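Local coordinates for phospholethanolamine N-methyltransferase 2 (Haemonchus contortus, PDB 4KRI), which probably methylates phosphomonomethylethanolamine and phosphodimethylethanolamine with S-adenosylmethionine, the last two steps to phosphocholine, at residues R375-E378 with I379-E383. Sequence-based numbering, arbitrary orientation.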
loop_
_atom_site.group_PDB
_atom_site.type_symbol
_atom_site.label_atom_id
_atom_site.label_comp_id
_atom_site.label_asym_id
_atom_site.label_seq_id
_atom_site.Cartn_x
_atom_site.Cartn_y
_atom_site.Cartn_z
ATOM N N ARG A 375 9.664 -25.552 7.669
ATOM C CA ARG A 375 8.543 -24.999 8.423
ATOM C C ARG A 375 7.349 -24.702 7.502
ATOM O O ARG A 375 6.204 -24.950 7.864
ATOM C CB ARG A 375 8.976 -23.732 9.178
ATOM C CG ARG A 375 7.849 -23.047 9.938
ATOM C CD ARG A 375 7.276 -23.915 11.048
ATOM N NE ARG A 375 6.132 -23.246 11.669
ATOM C CZ ARG A 375 5.011 -23.858 12.036
ATOM N NH1 ARG A 375 4.871 -25.163 11.851
ATOM N NH2 ARG A 375 4.024 -23.157 12.585
ATOM N N PHE A 376 7.631 -24.180 6.312
ATOM C CA PHE A 376 6.599 -23.896 5.321
ATOM C C PHE A 376 5.801 -25.163 5.029
ATOM O O PHE A 376 4.572 -25.125 4.958
ATOM C CB PHE A 376 7.251 -23.372 4.039
ATOM C CG PHE A 376 6.275 -22.852 3.014
ATOM C CD1 PHE A 376 5.204 -22.054 3.387
ATOM C CD2 PHE A 376 6.453 -23.139 1.668
ATOM C CE1 PHE A 376 4.317 -21.573 2.440
ATOM C CE2 PHE A 376 5.567 -22.650 0.714
ATOM C CZ PHE A 376 4.501 -21.869 1.105
ATOM N N LYS A 377 6.504 -26.283 4.881
ATOM C CA LYS A 377 5.848 -27.569 4.615
ATOM C C LYS A 377 4.896 -27.954 5.756
ATOM O O LYS A 377 3.754 -28.339 5.504
ATOM C CB LYS A 377 6.868 -28.686 4.356
ATOM C CG LYS A 377 6.229 -30.044 4.032
ATOM C CD LYS A 377 7.285 -31.100 3.704
ATOM C CE LYS A 377 6.705 -32.513 3.877
ATOM N NZ LYS A 377 7.562 -33.582 3.309
ATOM N N GLU A 378 5.354 -27.818 7.001
ATOM C CA GLU A 378 4.512 -28.112 8.165
ATOM C C GLU A 378 3.253 -27.246 8.167
ATOM O O GLU A 378 2.156 -27.732 8.444
ATOM C CB GLU A 378 5.272 -27.869 9.477
ATOM C CG GLU A 378 6.590 -28.611 9.645
ATOM C CD GLU A 378 7.298 -28.243 10.951
ATOM O OE1 GLU A 378 8.305 -28.903 11.298
ATOM O OE2 GLU A 378 6.843 -27.293 11.633
ATOM N N ILE A 379 3.429 -25.964 7.865
ATOM C CA ILE A 379 2.320 -25.021 7.837
ATOM C C ILE A 379 1.291 -25.402 6.768
ATOM O O ILE A 379 0.083 -25.388 7.026
ATOM C CB ILE A 379 2.817 -23.568 7.621
ATOM C CG1 ILE A 379 3.558 -23.069 8.869
ATOM C CG2 ILE A 379 1.648 -22.653 7.317
ATOM C CD1 ILE A 379 4.398 -21.814 8.658
ATOM N N LEU A 380 1.767 -25.764 5.577
ATOM C CA LEU A 380 0.859 -26.137 4.492
ATOM C C LEU A 380 0.030 -27.353 4.881
ATOM O O LEU A 380 -1.173 -27.411 4.606
ATOM C CB LEU A 380 1.633 -26.417 3.202
ATOM C CG LEU A 380 2.281 -25.226 2.487
ATOM C CD1 LEU A 380 3.247 -25.724 1.425
ATOM C CD2 LEU A 380 1.226 -24.344 1.854
ATOM N N LEU A 381 0.670 -28.315 5.539
ATOM C CA LEU A 381 -0.022 -29.532 5.975
ATOM C C LEU A 381 -1.098 -29.257 7.028
ATOM O O LEU A 381 -2.196 -29.819 6.968
ATOM C CB LEU A 381 0.973 -30.553 6.530
ATOM C CG LEU A 381 1.915 -31.174 5.498
ATOM C CD1 LEU A 381 2.984 -32.026 6.168
ATOM C CD2 LEU A 381 1.114 -32.003 4.514
ATOM N N GLU A 382 -0.761 -28.412 7.999
ATOM C CA GLU A 382 -1.681 -28.042 9.071
ATOM C C GLU A 382 -2.841 -27.250 8.496
ATOM O O GLU A 382 -4.008 -27.530 8.778
ATOM C CB GLU A 382 -0.944 -27.203 10.118
ATOM C CG GLU A 382 -1.811 -26.705 11.269
ATOM C CD GLU A 382 -0.989 -26.148 12.423
ATOM O OE1 GLU A 382 0.251 -26.037 12.277
ATOM O OE2 GLU A 382 -1.581 -25.825 13.477
ATOM N N GLU A 383 -2.508 -26.247 7.690
ATOM C CA GLU A 383 -3.518 -25.420 7.052
ATOM C C GLU A 383 -4.489 -26.277 6.242
ATOM O O GLU A 383 -5.705 -26.106 6.341
ATOM C CB GLU A 383 -2.853 -24.327 6.198
ATOM C CG GLU A 383 -2.309 -23.166 7.045
ATOM C CD GLU A 383 -1.508 -22.141 6.249
ATOM O OE1 GLU A 383 -1.200 -21.069 6.811
ATOM O OE2 GLU A 383 -1.163 -22.410 5.077
#
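Ile-379 N donates to Arg-375 O at 3.0 Å, the first of five consecutive i to i+4 hydrogen bonds that make residues 375-383 part of the alpha-helix 373-389. Leu-380, Leu-381 and Glu-382 repeat the bond to Phe-376, Lys-377 and Glu-378, and Glu-383 N reaches Ile-379 O. One turn along the same helix, an i to i+3 salt bridge joins Arg-375 NH1 to Glu-378 OE2 at 2.9 Å. The carboxylate offers its anti lone pair, and the oxygen lies 19° out of the guanidinium plane. While Glu-378 holds NH1, Gln-209 OE1 accepts a hydrogen bond from Arg-375 NE. Arginine suits this partly exposed edge because its charged end reaches polar partners while its broad face can rest on hydrocarbon. A bend at chi2 (64°) turns the chain along the helix toward its C-terminal end, laying the guanidinium over Ile-379, whose CG1 sits 3.6 Å from Arg-375 CZ, over the centre of that face.

Phe-376 and Leu-380 supply apolar packing on the buried side, where the Glu-383 carboxylate is satisfied by Trp-410 NE1 and Gly-205 N. Leu-380 CD1 makes a CH-pi contact with Phe-376, 4.0 Å from the ring centroid, as the leucine branch comes over the face and toward the rim. Phe-376 also meets the rings of Tyr-327, His-422 and Trp-424. Tyr-327 belongs to the phosphomonomethylethanolamine pocket, and the Phe-376 side chain lies about 6 Å from that ligand, consistent with a second-shell place for a bulky aromatic. Leucine fits beside it because its forked end lets one methyl, CD1, lie over the ring while the side chain also packs on Trp-410, Leu-414 and Ile-417 of helix 400-418. Of the ring atoms, Phe-376 CE2 comes nearest to Leu-380 CD1, at 3.9 Å.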